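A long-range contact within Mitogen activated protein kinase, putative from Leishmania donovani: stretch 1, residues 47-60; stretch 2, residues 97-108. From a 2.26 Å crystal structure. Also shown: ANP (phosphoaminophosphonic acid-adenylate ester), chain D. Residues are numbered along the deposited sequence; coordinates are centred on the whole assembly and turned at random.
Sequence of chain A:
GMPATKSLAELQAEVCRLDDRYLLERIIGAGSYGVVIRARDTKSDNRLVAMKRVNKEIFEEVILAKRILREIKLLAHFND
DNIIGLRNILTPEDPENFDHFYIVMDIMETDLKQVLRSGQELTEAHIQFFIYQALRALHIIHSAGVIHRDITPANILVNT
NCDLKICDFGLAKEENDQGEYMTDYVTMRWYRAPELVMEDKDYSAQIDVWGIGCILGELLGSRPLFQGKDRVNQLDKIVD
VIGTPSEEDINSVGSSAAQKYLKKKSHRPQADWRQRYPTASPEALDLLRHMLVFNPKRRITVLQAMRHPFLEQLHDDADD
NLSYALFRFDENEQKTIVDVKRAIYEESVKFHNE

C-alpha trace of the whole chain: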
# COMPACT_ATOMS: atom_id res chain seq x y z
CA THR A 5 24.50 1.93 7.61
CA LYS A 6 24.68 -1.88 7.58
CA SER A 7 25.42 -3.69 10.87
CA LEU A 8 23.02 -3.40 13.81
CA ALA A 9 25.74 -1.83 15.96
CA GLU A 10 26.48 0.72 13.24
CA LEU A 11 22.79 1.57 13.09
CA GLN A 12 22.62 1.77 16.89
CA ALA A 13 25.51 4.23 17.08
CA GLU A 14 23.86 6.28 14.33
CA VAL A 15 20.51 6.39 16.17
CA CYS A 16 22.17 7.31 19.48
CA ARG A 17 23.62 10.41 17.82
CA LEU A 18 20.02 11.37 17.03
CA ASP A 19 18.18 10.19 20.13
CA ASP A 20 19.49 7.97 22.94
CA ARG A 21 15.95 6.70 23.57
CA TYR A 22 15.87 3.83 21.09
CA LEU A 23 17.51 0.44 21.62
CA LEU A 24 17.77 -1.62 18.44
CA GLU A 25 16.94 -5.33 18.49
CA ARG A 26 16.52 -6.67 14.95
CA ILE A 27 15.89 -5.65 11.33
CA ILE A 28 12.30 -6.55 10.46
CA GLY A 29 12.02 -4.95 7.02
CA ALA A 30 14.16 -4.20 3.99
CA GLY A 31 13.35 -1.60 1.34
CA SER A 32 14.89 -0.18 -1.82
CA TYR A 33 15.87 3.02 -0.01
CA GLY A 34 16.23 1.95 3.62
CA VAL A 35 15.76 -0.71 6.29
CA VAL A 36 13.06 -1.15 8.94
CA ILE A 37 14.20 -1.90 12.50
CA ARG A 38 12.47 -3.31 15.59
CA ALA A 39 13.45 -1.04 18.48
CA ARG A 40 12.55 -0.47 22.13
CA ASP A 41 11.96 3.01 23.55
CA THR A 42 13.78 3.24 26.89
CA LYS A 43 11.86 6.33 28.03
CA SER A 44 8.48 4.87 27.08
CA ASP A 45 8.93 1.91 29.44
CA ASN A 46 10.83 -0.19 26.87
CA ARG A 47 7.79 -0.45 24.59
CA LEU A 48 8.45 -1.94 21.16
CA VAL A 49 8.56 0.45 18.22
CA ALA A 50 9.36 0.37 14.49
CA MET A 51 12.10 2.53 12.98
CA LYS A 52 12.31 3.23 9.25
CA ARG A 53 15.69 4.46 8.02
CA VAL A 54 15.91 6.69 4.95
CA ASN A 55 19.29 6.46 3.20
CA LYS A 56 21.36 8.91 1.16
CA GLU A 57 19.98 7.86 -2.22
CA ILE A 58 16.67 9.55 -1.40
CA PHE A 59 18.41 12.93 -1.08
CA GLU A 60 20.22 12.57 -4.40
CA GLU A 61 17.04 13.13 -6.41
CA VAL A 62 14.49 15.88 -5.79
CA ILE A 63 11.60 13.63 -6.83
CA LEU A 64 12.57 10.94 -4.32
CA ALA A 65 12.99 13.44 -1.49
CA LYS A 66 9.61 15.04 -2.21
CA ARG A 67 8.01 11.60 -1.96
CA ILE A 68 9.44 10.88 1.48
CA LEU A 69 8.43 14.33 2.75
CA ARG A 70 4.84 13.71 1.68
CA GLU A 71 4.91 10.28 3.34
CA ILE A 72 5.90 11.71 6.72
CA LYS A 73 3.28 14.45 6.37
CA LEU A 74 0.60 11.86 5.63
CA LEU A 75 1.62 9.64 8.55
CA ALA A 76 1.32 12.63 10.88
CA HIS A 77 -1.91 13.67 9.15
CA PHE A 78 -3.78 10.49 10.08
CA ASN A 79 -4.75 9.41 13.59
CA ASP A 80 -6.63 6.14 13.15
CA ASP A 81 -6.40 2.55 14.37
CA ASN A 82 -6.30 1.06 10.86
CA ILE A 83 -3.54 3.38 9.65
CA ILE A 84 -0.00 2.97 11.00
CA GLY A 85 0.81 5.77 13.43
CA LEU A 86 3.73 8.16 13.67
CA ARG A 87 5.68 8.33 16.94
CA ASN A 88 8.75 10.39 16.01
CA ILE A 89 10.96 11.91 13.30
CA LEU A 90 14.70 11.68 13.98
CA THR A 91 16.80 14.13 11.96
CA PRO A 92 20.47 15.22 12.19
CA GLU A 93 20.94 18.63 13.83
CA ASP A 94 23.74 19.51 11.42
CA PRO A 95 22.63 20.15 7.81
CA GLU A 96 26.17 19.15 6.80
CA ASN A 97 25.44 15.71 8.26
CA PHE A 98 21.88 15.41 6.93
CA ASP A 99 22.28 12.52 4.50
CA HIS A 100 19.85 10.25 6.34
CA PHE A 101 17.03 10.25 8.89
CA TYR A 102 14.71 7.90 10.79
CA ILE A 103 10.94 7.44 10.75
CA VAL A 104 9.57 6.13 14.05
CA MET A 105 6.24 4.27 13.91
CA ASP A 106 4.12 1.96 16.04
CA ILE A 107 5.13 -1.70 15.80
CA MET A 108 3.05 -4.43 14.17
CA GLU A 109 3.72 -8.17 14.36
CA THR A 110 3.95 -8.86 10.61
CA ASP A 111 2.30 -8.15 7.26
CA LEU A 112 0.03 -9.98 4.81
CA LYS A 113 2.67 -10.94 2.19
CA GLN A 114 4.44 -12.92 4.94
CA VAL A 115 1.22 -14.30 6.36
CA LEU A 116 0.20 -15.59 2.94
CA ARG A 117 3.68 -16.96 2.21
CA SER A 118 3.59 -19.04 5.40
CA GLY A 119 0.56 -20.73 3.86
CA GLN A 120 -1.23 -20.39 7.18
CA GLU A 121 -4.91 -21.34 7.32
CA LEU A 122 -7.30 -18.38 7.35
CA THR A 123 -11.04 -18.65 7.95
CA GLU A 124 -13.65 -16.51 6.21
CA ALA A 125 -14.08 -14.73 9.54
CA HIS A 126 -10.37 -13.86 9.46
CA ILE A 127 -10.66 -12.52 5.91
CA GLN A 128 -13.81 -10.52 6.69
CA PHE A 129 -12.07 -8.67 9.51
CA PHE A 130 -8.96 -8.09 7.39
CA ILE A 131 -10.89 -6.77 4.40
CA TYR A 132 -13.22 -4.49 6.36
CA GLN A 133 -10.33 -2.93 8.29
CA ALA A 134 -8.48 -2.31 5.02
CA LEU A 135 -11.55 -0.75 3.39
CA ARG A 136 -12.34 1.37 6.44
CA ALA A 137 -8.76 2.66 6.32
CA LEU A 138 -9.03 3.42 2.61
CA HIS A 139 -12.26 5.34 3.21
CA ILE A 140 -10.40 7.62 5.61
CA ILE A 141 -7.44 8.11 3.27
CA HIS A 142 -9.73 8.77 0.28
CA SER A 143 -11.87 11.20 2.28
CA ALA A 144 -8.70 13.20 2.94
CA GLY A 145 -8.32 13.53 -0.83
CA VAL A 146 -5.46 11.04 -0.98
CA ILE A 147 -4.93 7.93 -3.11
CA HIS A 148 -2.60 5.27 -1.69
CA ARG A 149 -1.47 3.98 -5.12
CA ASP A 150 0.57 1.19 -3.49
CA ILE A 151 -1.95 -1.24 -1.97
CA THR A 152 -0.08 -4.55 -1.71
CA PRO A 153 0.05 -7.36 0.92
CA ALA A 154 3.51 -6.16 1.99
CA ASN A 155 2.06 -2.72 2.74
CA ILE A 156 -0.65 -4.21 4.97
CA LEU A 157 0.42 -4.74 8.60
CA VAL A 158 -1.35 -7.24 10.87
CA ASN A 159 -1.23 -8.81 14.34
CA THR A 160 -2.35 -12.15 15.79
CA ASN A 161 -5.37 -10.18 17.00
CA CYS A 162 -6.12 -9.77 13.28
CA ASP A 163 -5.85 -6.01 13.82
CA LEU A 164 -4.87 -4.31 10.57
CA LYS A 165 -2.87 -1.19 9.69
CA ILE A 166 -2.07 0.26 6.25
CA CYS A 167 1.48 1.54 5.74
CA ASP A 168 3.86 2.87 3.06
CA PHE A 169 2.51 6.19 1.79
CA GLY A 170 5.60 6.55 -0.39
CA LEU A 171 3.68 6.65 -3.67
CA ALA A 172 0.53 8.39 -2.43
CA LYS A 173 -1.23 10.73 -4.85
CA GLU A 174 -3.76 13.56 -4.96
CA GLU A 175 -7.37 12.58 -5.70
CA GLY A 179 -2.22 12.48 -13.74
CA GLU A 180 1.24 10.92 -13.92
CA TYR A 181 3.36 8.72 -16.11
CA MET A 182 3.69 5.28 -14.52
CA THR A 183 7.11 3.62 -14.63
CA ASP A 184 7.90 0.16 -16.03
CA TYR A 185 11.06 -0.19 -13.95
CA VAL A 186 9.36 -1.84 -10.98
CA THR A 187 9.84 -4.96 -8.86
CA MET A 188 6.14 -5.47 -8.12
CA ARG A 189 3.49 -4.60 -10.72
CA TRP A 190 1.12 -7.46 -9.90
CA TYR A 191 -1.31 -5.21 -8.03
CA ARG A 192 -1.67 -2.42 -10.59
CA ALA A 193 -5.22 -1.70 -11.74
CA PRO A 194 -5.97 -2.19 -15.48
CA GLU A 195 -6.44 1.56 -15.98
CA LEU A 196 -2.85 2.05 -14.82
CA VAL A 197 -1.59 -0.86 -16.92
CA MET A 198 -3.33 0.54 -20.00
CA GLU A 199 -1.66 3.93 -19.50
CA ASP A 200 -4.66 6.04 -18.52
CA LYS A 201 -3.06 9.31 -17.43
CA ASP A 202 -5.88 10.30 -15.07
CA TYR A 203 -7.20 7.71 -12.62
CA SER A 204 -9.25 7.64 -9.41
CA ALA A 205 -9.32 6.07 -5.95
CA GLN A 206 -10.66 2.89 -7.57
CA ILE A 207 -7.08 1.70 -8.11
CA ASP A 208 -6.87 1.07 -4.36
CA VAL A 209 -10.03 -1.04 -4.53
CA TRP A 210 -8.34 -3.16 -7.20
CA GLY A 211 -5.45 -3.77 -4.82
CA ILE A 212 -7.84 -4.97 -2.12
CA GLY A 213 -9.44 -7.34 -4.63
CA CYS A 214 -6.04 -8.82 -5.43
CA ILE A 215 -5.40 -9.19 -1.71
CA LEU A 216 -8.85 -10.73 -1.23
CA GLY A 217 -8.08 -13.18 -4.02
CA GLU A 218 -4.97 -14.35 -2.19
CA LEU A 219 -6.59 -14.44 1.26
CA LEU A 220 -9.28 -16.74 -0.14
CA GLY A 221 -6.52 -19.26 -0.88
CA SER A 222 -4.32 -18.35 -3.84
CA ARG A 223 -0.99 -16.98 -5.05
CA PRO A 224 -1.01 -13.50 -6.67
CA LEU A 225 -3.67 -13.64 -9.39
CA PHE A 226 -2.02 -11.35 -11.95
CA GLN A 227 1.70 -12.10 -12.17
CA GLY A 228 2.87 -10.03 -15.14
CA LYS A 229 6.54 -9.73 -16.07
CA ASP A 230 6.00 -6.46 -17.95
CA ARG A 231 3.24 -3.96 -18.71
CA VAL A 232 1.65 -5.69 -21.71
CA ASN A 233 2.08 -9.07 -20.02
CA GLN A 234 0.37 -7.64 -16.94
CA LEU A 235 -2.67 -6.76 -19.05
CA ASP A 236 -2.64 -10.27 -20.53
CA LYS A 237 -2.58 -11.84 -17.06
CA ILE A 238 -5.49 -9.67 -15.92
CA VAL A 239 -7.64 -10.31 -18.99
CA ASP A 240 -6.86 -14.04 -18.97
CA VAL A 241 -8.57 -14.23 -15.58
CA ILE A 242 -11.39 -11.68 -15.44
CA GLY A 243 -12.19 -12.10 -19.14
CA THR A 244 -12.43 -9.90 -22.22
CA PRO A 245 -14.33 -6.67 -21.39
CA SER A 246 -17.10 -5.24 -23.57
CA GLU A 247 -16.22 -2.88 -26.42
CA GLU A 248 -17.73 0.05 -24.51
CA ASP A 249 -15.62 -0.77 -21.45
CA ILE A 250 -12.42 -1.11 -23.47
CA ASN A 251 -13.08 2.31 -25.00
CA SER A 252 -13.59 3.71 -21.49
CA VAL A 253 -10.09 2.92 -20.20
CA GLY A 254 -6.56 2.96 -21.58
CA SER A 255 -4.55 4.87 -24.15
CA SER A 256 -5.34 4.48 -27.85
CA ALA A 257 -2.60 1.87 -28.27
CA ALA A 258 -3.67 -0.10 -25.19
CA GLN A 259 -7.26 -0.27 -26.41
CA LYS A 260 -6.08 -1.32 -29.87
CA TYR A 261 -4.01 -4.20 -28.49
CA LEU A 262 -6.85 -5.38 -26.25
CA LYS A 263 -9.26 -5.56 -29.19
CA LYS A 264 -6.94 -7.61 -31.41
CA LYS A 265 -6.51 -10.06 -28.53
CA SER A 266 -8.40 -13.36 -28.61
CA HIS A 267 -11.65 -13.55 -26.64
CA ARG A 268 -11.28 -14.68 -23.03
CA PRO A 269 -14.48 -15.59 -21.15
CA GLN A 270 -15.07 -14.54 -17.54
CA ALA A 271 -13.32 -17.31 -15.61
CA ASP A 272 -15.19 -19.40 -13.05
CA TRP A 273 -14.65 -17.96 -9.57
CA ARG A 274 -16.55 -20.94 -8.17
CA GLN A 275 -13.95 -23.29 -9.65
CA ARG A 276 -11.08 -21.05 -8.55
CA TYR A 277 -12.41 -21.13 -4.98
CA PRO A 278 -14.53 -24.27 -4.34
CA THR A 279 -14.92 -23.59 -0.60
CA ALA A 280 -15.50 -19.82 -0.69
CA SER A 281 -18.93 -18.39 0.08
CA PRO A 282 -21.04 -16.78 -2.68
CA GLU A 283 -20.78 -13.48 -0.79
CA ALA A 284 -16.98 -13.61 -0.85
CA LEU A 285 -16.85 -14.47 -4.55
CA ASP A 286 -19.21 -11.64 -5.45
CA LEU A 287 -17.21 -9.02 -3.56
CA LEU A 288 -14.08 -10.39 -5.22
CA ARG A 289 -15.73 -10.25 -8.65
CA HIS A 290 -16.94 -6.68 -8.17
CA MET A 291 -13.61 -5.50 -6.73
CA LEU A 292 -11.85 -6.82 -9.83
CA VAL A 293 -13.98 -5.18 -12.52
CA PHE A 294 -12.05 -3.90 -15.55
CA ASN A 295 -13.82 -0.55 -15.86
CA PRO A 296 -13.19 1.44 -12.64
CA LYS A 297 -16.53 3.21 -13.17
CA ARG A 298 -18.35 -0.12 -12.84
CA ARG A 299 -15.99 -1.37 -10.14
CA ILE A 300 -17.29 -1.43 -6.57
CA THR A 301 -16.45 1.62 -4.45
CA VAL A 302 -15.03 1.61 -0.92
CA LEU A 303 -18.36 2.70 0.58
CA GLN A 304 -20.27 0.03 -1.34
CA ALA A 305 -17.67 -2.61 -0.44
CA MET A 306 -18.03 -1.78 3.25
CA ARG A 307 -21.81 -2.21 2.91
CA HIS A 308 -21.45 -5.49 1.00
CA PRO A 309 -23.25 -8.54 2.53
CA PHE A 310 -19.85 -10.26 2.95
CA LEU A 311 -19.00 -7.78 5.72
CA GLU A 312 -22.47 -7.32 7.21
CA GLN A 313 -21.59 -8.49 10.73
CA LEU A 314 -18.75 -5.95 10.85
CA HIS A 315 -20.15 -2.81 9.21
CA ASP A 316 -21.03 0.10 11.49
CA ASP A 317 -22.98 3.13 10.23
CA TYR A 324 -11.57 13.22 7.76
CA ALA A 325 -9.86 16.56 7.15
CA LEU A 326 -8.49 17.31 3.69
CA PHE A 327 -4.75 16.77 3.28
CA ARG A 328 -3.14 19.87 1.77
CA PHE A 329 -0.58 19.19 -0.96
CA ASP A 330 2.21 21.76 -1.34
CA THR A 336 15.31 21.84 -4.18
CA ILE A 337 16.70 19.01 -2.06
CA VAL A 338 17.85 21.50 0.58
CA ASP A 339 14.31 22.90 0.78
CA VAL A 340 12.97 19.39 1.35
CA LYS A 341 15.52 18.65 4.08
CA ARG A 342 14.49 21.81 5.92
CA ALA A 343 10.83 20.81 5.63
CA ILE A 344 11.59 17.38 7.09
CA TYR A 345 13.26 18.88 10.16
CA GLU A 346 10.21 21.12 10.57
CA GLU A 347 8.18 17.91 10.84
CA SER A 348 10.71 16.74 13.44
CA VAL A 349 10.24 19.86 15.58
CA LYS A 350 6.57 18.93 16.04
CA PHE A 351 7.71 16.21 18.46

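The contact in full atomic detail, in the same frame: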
# COMPACT_ATOMS: atom_id res chain seq x y z
N ARG A 47 8.81 0.01 25.53
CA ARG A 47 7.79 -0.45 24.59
C ARG A 47 8.39 -0.62 23.20
O ARG A 47 9.22 0.18 22.77
CB ARG A 47 6.61 0.52 24.55
CG ARG A 47 5.71 0.47 25.77
CD ARG A 47 4.55 1.45 25.64
NE ARG A 47 4.40 2.27 26.83
N LEU A 48 7.96 -1.66 22.50
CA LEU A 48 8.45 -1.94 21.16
C LEU A 48 7.98 -0.89 20.17
O LEU A 48 6.88 -0.35 20.29
CB LEU A 48 8.00 -3.33 20.71
CG LEU A 48 8.74 -4.50 21.37
CD1 LEU A 48 7.99 -5.80 21.14
CD2 LEU A 48 10.16 -4.60 20.84
N VAL A 49 8.83 -0.60 19.19
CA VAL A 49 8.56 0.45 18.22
C VAL A 49 9.32 0.17 16.92
O VAL A 49 10.40 -0.41 16.94
CB VAL A 49 8.94 1.84 18.80
CG1 VAL A 49 9.93 2.58 17.90
CG2 VAL A 49 7.69 2.68 19.05
N ALA A 50 8.73 0.57 15.79
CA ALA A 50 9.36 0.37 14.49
C ALA A 50 10.10 1.62 14.03
O ALA A 50 9.60 2.73 14.16
CB ALA A 50 8.32 -0.05 13.46
N MET A 51 11.29 1.42 13.48
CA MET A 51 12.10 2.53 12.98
C MET A 51 12.46 2.33 11.51
O MET A 51 13.06 1.33 11.14
CB MET A 51 13.37 2.69 13.82
CG MET A 51 13.10 3.05 15.27
SD MET A 51 14.61 3.47 16.16
CE MET A 51 15.17 4.90 15.24
N LYS A 52 12.09 3.31 10.69
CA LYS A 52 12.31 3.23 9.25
C LYS A 52 13.41 4.19 8.82
O LYS A 52 13.23 5.41 8.83
CB LYS A 52 11.01 3.54 8.51
CG LYS A 52 11.08 3.39 7.00
CD LYS A 52 9.72 3.64 6.37
CE LYS A 52 9.75 3.43 4.87
NZ LYS A 52 8.41 3.63 4.26
N ARG A 53 14.56 3.64 8.43
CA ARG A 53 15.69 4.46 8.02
C ARG A 53 15.56 4.90 6.57
O ARG A 53 15.16 4.12 5.70
CB ARG A 53 17.01 3.70 8.21
CG ARG A 53 18.26 4.55 8.00
CD ARG A 53 19.53 3.73 8.10
NE ARG A 53 20.74 4.56 8.09
CZ ARG A 53 21.42 4.88 7.00
NH1 ARG A 53 21.03 4.44 5.81
NH2 ARG A 53 22.50 5.64 7.10
N VAL A 54 15.88 6.16 6.31
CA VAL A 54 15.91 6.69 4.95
C VAL A 54 17.36 7.00 4.57
O VAL A 54 18.00 7.83 5.21
CB VAL A 54 15.06 7.96 4.82
CG1 VAL A 54 15.14 8.51 3.41
CG2 VAL A 54 13.61 7.67 5.20
N ASN A 55 17.87 6.33 3.54
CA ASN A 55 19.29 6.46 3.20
C ASN A 55 19.59 7.61 2.24
O ASN A 55 18.69 8.34 1.82
CB ASN A 55 19.81 5.14 2.61
CG ASN A 55 19.00 4.65 1.43
OD1 ASN A 55 18.30 5.41 0.77
ND2 ASN A 55 19.09 3.35 1.16
N LYS A 56 20.87 7.76 1.91
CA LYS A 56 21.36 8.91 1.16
C LYS A 56 20.81 9.02 -0.26
O LYS A 56 20.76 10.11 -0.83
CB LYS A 56 22.89 8.88 1.11
N GLU A 57 20.41 7.89 -0.83
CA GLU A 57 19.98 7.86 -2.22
C GLU A 57 18.67 8.61 -2.43
O GLU A 57 18.35 9.02 -3.55
CB GLU A 57 19.85 6.41 -2.70
CG GLU A 57 20.82 5.44 -2.02
CD GLU A 57 22.28 5.78 -2.23
OE1 GLU A 57 22.61 6.53 -3.18
OE2 GLU A 57 23.12 5.30 -1.44
N ILE A 58 17.92 8.79 -1.35
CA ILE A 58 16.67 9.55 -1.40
C ILE A 58 16.97 11.04 -1.61
O ILE A 58 16.25 11.73 -2.34
CB ILE A 58 15.85 9.35 -0.10
CG1 ILE A 58 15.02 8.07 -0.20
CG2 ILE A 58 14.93 10.53 0.16
CD1 ILE A 58 13.96 8.11 -1.29
N PHE A 59 18.05 11.51 -1.01
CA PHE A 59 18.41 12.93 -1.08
C PHE A 59 19.35 13.24 -2.24
O PHE A 59 19.99 14.30 -2.26
CB PHE A 59 19.04 13.38 0.24
CG PHE A 59 18.11 13.24 1.41
CD1 PHE A 59 17.13 14.19 1.65
CD2 PHE A 59 18.21 12.16 2.27
CE1 PHE A 59 16.27 14.07 2.72
CE2 PHE A 59 17.35 12.03 3.34
CZ PHE A 59 16.38 12.99 3.57
N GLU A 60 19.45 12.33 -3.20
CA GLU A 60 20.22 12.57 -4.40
C GLU A 60 19.31 13.08 -5.51
O GLU A 60 19.75 13.82 -6.40
CB GLU A 60 20.94 11.29 -4.85
N ASN A 97 25.49 17.14 7.98
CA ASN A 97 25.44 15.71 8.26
C ASN A 97 24.13 15.07 7.79
O ASN A 97 23.98 13.85 7.81
CB ASN A 97 25.61 15.45 9.76
CG ASN A 97 26.97 15.89 10.27
OD1 ASN A 97 27.96 15.88 9.54
ND2 ASN A 97 27.02 16.29 11.54
N PHE A 98 23.19 15.90 7.35
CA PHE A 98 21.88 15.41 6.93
C PHE A 98 21.97 14.67 5.60
O PHE A 98 21.73 15.24 4.54
CB PHE A 98 20.87 16.56 6.83
CG PHE A 98 19.43 16.11 6.87
CD1 PHE A 98 18.57 16.59 7.85
CD2 PHE A 98 18.93 15.23 5.92
CE1 PHE A 98 17.25 16.18 7.88
CE2 PHE A 98 17.62 14.83 5.96
CZ PHE A 98 16.77 15.30 6.94
N ASP A 99 22.30 13.38 5.67
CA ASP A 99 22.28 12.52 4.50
C ASP A 99 21.44 11.28 4.79
O ASP A 99 21.45 10.31 4.03
CB ASP A 99 23.71 12.13 4.09
CG ASP A 99 24.42 11.33 5.16
OD1 ASP A 99 25.43 10.67 4.84
OD2 ASP A 99 23.98 11.35 6.33
N HIS A 100 20.71 11.34 5.90
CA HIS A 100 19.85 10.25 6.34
C HIS A 100 18.96 10.72 7.48
O HIS A 100 19.24 11.73 8.12
CB HIS A 100 20.69 9.06 6.81
CG HIS A 100 21.29 9.25 8.17
ND1 HIS A 100 22.41 10.01 8.40
CD2 HIS A 100 20.90 8.78 9.39
CE1 HIS A 100 22.70 10.01 9.69
NE2 HIS A 100 21.79 9.27 10.31
N PHE A 101 17.88 9.98 7.73
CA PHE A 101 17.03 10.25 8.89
C PHE A 101 16.11 9.06 9.17
O PHE A 101 15.94 8.18 8.32
CB PHE A 101 16.22 11.53 8.70
CG PHE A 101 15.02 11.38 7.80
CD1 PHE A 101 15.16 11.44 6.43
CD2 PHE A 101 13.76 11.21 8.34
CE1 PHE A 101 14.06 11.31 5.60
CE2 PHE A 101 12.66 11.08 7.52
CZ PHE A 101 12.81 11.13 6.15
N TYR A 102 15.52 9.04 10.36
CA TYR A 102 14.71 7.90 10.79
C TYR A 102 13.23 8.24 10.98
O TYR A 102 12.89 9.30 11.52
CB TYR A 102 15.26 7.33 12.10
CG TYR A 102 16.49 6.47 11.92
CD1 TYR A 102 16.38 5.09 11.79
CD2 TYR A 102 17.76 7.03 11.87
CE1 TYR A 102 17.49 4.29 11.62
CE2 TYR A 102 18.88 6.24 11.71
CZ TYR A 102 18.74 4.87 11.58
OH TYR A 102 19.85 4.08 11.42
N ILE A 103 12.37 7.34 10.53
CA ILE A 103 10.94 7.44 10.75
C ILE A 103 10.52 6.46 11.83
O ILE A 103 10.72 5.25 11.69
CB ILE A 103 10.14 7.17 9.47
CG1 ILE A 103 10.54 8.15 8.37
CG2 ILE A 103 8.64 7.25 9.75
CD1 ILE A 103 9.99 7.79 7.00
N VAL A 104 9.95 6.97 12.92
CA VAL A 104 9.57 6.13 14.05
C VAL A 104 8.06 5.90 14.09
O VAL A 104 7.28 6.84 14.25
CB VAL A 104 10.03 6.74 15.38
CG1 VAL A 104 9.56 5.89 16.54
CG2 VAL A 104 11.54 6.89 15.39
N MET A 105 7.66 4.64 13.95
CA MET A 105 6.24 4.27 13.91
C MET A 105 5.89 3.23 14.96
O MET A 105 6.78 2.61 15.55
CB MET A 105 5.87 3.74 12.52
CG MET A 105 6.34 4.61 11.37
SD MET A 105 6.42 3.67 9.83
CE MET A 105 7.72 2.49 10.23
N ASP A 106 4.60 3.04 15.19
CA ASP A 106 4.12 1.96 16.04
C ASP A 106 4.52 0.61 15.43
O ASP A 106 4.66 0.50 14.22
CB ASP A 106 2.60 2.02 16.22
CG ASP A 106 2.17 3.21 17.06
OD1 ASP A 106 2.82 3.49 18.09
OD2 ASP A 106 1.17 3.87 16.69
N ILE A 107 4.69 -0.39 16.28
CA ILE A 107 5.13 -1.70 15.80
C ILE A 107 3.95 -2.64 15.55
O ILE A 107 2.98 -2.66 16.31
CB ILE A 107 6.12 -2.35 16.81
CG1 ILE A 107 6.71 -3.64 16.23
CG2 ILE A 107 5.46 -2.61 18.15
CD1 ILE A 107 7.56 -3.42 14.99
N MET A 108 4.02 -3.39 14.46
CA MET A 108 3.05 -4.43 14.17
C MET A 108 3.79 -5.76 14.05
O MET A 108 4.98 -5.79 13.73
CB MET A 108 2.26 -4.12 12.90
CG MET A 108 1.38 -2.88 13.01
SD MET A 108 -0.03 -3.12 14.13
CE MET A 108 -1.04 -4.24 13.16
PG ANP D . 9.10 3.23 0.80
O1G ANP D . 10.33 3.17 1.66
O2G ANP D . 8.10 4.28 1.41
O3G ANP D . 9.51 3.70 -0.66
PB ANP D . 9.08 0.52 1.63
O1B ANP D . 10.55 0.49 1.37
O2B ANP D . 8.48 -0.86 1.24
N3B ANP D . 8.34 1.72 0.71
PA ANP D . 7.66 0.11 3.98
O1A ANP D . 6.68 -0.57 3.09
O2A ANP D . 7.03 1.21 4.83
O3A ANP D . 8.84 0.80 3.15
O5' ANP D . 8.34 -0.99 4.89
C5' ANP D . 8.88 -2.21 4.34
C4' ANP D . 8.49 -3.37 5.22
O4' ANP D . 8.82 -3.08 6.60
C3' ANP D . 7.00 -3.69 5.25
O3' ANP D . 6.63 -4.51 4.15
C2' ANP D . 6.85 -4.42 6.59
O2' ANP D . 7.17 -5.80 6.47
C1' ANP D . 7.89 -3.70 7.46
N9 ANP D . 7.32 -2.68 8.34
C8 ANP D . 7.09 -1.37 8.03
N7 ANP D . 6.56 -0.67 9.01
C5 ANP D . 6.42 -1.60 10.03
C6 ANP D . 5.92 -1.50 11.34
N6 ANP D . 5.44 -0.37 11.87
N1 ANP D . 5.92 -2.62 12.10
C2 ANP D . 6.39 -3.75 11.58
N3 ANP D . 6.90 -3.97 10.36
C4 ANP D . 6.88 -2.85 9.63

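The strand through Ala 50 and Lys 52 runs antiparallel to the one through Ile 103 and Met 105, and the two stretches bury 1062 Å² between them. Backbone hydrogen bonds pair Ala 50 with Met 105 (Ala 50 N to Met 105 O, 2.8 Å; Met 105 N to Ala 50 O, 2.7 Å) and Lys 52 with Ile 103 (Lys 52 N to Ile 103 O, 2.6 Å; Ile 103 N to Lys 52 O, 2.7 Å). At Val 54 the ladder loosens: Val 54 N to Phe 101 O is 2.9 Å, but the return bond, Phe 101 N to Val 54 O, is weak at 3.3 Å.

Ala 50, Tyr 102 and Lys 52 have the largest covered areas. Ala 50 carries a single methyl, which touches both Ile 107 (Ala 50 CB to Ile 107 CD1, 3.8 Å) and the adenine of ANP (Ala 50 CB to ANP N6, 3.3 Å); the same N6 donates to Asp 106 O at 2.6 Å. Lys 52 lies on the same sheet face. Its CB packs on Met 105 CE at 3.9 Å, while the chain, t at all four chi angles, extends away from the partner strand to bring NZ to the phosphates (Lys 52 NZ to ANP O2A, 2.8 Å, and to ANP O2G, 2.9 Å). A long aliphatic stem with a charged end thus serves both sheet and nucleotide.

On the other face, Tyr 102 offers its ring to Arg 53, whose CG sits over it 4.0 Å from the centroid, and to Met 51, whose CE reaches Tyr 102 CD1 at 3.7 Å. The flexible methionine also touches Val 104 (Met 51 CE to Val 104 CG2, 4.1 Å).

Beyond the strand, Phe 59 points toward stretch 2. Phe 98 turns its edge to the Phe 59 face (Phe 59 CZ to Phe 98 CE2, 3.3 Å), whereas Phe 101 meets Phe 59 rim to rim and receives Val 54 CG2 over its own face, 4.0 Å from the centroid.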